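Local coordinates for protein terminal oxygenase component of carbazole (Janthinobacterium sp., PDB 7BUG) that catalyses angular dioxygenation of carbazole at C-9a and C-1, as the terminal oxygenase of a Rieske-type ring-hydroxylating dioxygenase system, at residues S182-H187 and L202-G207. Residues are numbered along the deposited sequence; the frame is centred on the assembly and turned at random.
Sequences SHIYIH and LGFAPG. With FE2 (Fe (II) ion), chain E.
Ile184 reaches from the 3-10 turn 183-187 to the chain at 202-204. Its CB points toward that chain, and CG1 sits between the backbone N and the carbonyl carbon (chi1 59°), from where it rests 3.7 Å from Leu202 O. At the tip, with chi2 extended at 168°, CD1 comes 4.1 Å from Phe204 CE1, the two side chains crossing at about a right angle, and it also lies near Gly203 N. An alanine here removes CG1, CG2 and CD1 and would probably open a gap between the turn and the 202-204 chain, leaving Phe204 CE1 and the Leu202 carbonyl without their apolar cover. Next along, the Tyr185 ring carbon CD1 meets Leu202 CD2 at 4.2 Å, in a plain apolar contact. The Tyr185 hydroxyl goes on to hydrogen-bond Glu81 of the second subunit. A water lies 2.9 Å from Ser182 OG and bonds to it, while the same hydroxyl also bonds Ser358. The opposite side of the turn carries the iron: His183 NE2 binds it at 2.0 Å and His187 NE2 at 2.1 Å. Ile186 CG1 covers one face of the His187 ring, over its centre, and His183 ND1 bonds Asp180 O. Tyr92 of the second subunit, beside that subunit's Rieske cluster, packs on His183, consistent with electron transfer between subunits. With Asp333 as the third protein ligand, this is the facial triad of two histidines and one carboxylate found in Rieske oxygenases, its histidine-bearing turn backed by strand 203-205.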
loop_
_atom_site.group_PDB
_atom_site.type_symbol
_atom_site.label_atom_id
_atom_site.label_comp_id
_atom_site.label_asym_id
_atom_site.label_seq_id
_atom_site.Cartn_x
_atom_site.Cartn_y
_atom_site.Cartn_z
ATOM N N SER A 182 -22.108 26.815 -3.328
ATOM C CA SER A 182 -22.880 26.088 -4.386
ATOM C C SER A 182 -23.012 24.580 -4.128
ATOM O O SER A 182 -23.839 23.915 -4.802
ATOM C CB SER A 182 -22.292 26.351 -5.704
ATOM O OG SER A 182 -22.521 27.705 -6.034
ATOM N N HIS A 183 -22.309 24.012 -3.141
ATOM C CA HIS A 183 -22.316 22.566 -2.878
ATOM C C HIS A 183 -23.695 22.147 -2.398
ATOM O O HIS A 183 -23.955 20.955 -2.374
ATOM C CB HIS A 183 -21.207 22.140 -1.874
ATOM C CG HIS A 183 -21.659 22.048 -0.468
ATOM N ND1 HIS A 183 -21.742 23.150 0.336
ATOM C CD2 HIS A 183 -22.134 21.017 0.255
ATOM C CE1 HIS A 183 -22.209 22.796 1.507
ATOM N NE2 HIS A 183 -22.458 21.475 1.512
ATOM N N ILE A 184 -24.552 23.079 -1.938
ATOM C CA ILE A 184 -25.871 22.728 -1.355
ATOM C C ILE A 184 -26.776 22.012 -2.373
ATOM O O ILE A 184 -27.692 21.342 -1.922
ATOM C CB ILE A 184 -26.570 23.984 -0.829
ATOM C CG1 ILE A 184 -26.777 25.027 -1.921
ATOM C CG2 ILE A 184 -25.786 24.509 0.373
ATOM C CD1 ILE A 184 -27.703 26.150 -1.511
ATOM N N TYR A 185 -26.394 22.030 -3.631
ATOM C CA TYR A 185 -26.985 21.154 -4.682
ATOM C C TYR A 185 -27.026 19.699 -4.211
ATOM O O TYR A 185 -28.026 18.995 -4.437
ATOM C CB TYR A 185 -26.225 21.345 -5.989
ATOM C CG TYR A 185 -26.822 20.590 -7.143
ATOM C CD1 TYR A 185 -27.976 21.056 -7.761
ATOM C CD2 TYR A 185 -26.283 19.381 -7.556
ATOM C CE1 TYR A 185 -28.563 20.330 -8.781
ATOM C CE2 TYR A 185 -26.872 18.636 -8.558
ATOM C CZ TYR A 185 -28.011 19.122 -9.176
ATOM O OH TYR A 185 -28.617 18.407 -10.184
ATOM N N ILE A 186 -25.977 19.210 -3.521
ATOM C CA ILE A 186 -25.946 17.795 -3.079
ATOM C C ILE A 186 -27.005 17.492 -2.022
ATOM O O ILE A 186 -27.229 16.316 -1.773
ATOM C CB ILE A 186 -24.533 17.382 -2.605
ATOM C CG1 ILE A 186 -24.220 17.856 -1.178
ATOM C CG2 ILE A 186 -23.504 17.865 -3.596
ATOM C CD1 ILE A 186 -22.898 17.343 -0.639
ATOM N N HIS A 187 -27.554 18.512 -1.345
ATOM C CA HIS A 187 -28.474 18.342 -0.204
ATOM C C HIS A 187 -29.951 18.427 -0.657
ATOM O O HIS A 187 -30.811 18.302 0.198
ATOM C CB HIS A 187 -28.162 19.395 0.852
ATOM C CG HIS A 187 -26.792 19.263 1.438
ATOM N ND1 HIS A 187 -26.408 18.148 2.120
ATOM C CD2 HIS A 187 -25.776 20.140 1.549
ATOM C CE1 HIS A 187 -25.180 18.310 2.592
ATOM N NE2 HIS A 187 -24.787 19.502 2.243
ATOM N N LEU A 202 -31.008 25.522 -4.981
ATOM C CA LEU A 202 -29.971 24.713 -5.664
ATOM C C LEU A 202 -28.635 25.436 -5.564
ATOM O O LEU A 202 -27.591 24.737 -5.570
ATOM C CB LEU A 202 -30.345 24.517 -7.134
ATOM C CG LEU A 202 -31.670 23.799 -7.359
ATOM C CD1 LEU A 202 -31.904 23.625 -8.840
ATOM C CD2 LEU A 202 -31.734 22.467 -6.618
ATOM N N GLY A 203 -28.673 26.767 -5.547
ATOM C CA GLY A 203 -27.500 27.653 -5.541
ATOM C C GLY A 203 -27.918 29.111 -5.590
ATOM O O GLY A 203 -29.077 29.379 -5.251
ATOM N N PHE A 204 -27.025 29.979 -6.067
ATOM C CA PHE A 204 -27.168 31.454 -6.074
ATOM C C PHE A 204 -26.534 32.007 -7.335
ATOM O O PHE A 204 -25.395 31.655 -7.636
ATOM C CB PHE A 204 -26.452 32.110 -4.891
ATOM C CG PHE A 204 -27.011 31.706 -3.561
ATOM C CD1 PHE A 204 -26.515 30.594 -2.905
ATOM C CD2 PHE A 204 -28.052 32.413 -2.993
ATOM C CE1 PHE A 204 -27.059 30.198 -1.694
ATOM C CE2 PHE A 204 -28.600 32.012 -1.783
ATOM C CZ PHE A 204 -28.106 30.900 -1.144
ATOM N N ALA A 205 -27.240 32.897 -8.034
ATOM C CA ALA A 205 -26.597 33.781 -9.034
ATOM C C ALA A 205 -26.022 34.951 -8.243
ATOM O O ALA A 205 -26.788 35.662 -7.589
ATOM C CB ALA A 205 -27.592 34.228 -10.086
ATOM N N PRO A 206 -24.684 35.130 -8.211
ATOM C CA PRO A 206 -24.053 36.172 -7.402
ATOM C C PRO A 206 -24.396 37.591 -7.869
ATOM O O PRO A 206 -24.420 37.796 -9.068
ATOM C CB PRO A 206 -22.537 35.990 -7.618
ATOM C CG PRO A 206 -22.388 34.637 -8.294
ATOM C CD PRO A 206 -23.695 34.379 -8.995
ATOM N N GLY A 207 -24.633 38.524 -6.941
ATOM C CA GLY A 207 -24.800 39.962 -7.269
ATOM C C GLY A 207 -23.752 40.828 -6.577
ATOM O O GLY A 207 -23.196 40.366 -5.554
HETATM FE FE FE2 E . -22.976 20.283 3.016
HETATM O O HOH W 1 -23.414 30.114 -7.354
HETATM O O HOH W 2 -23.551 21.474 4.256
HETATM O O HOH W 3 -21.188 21.045 4.039
#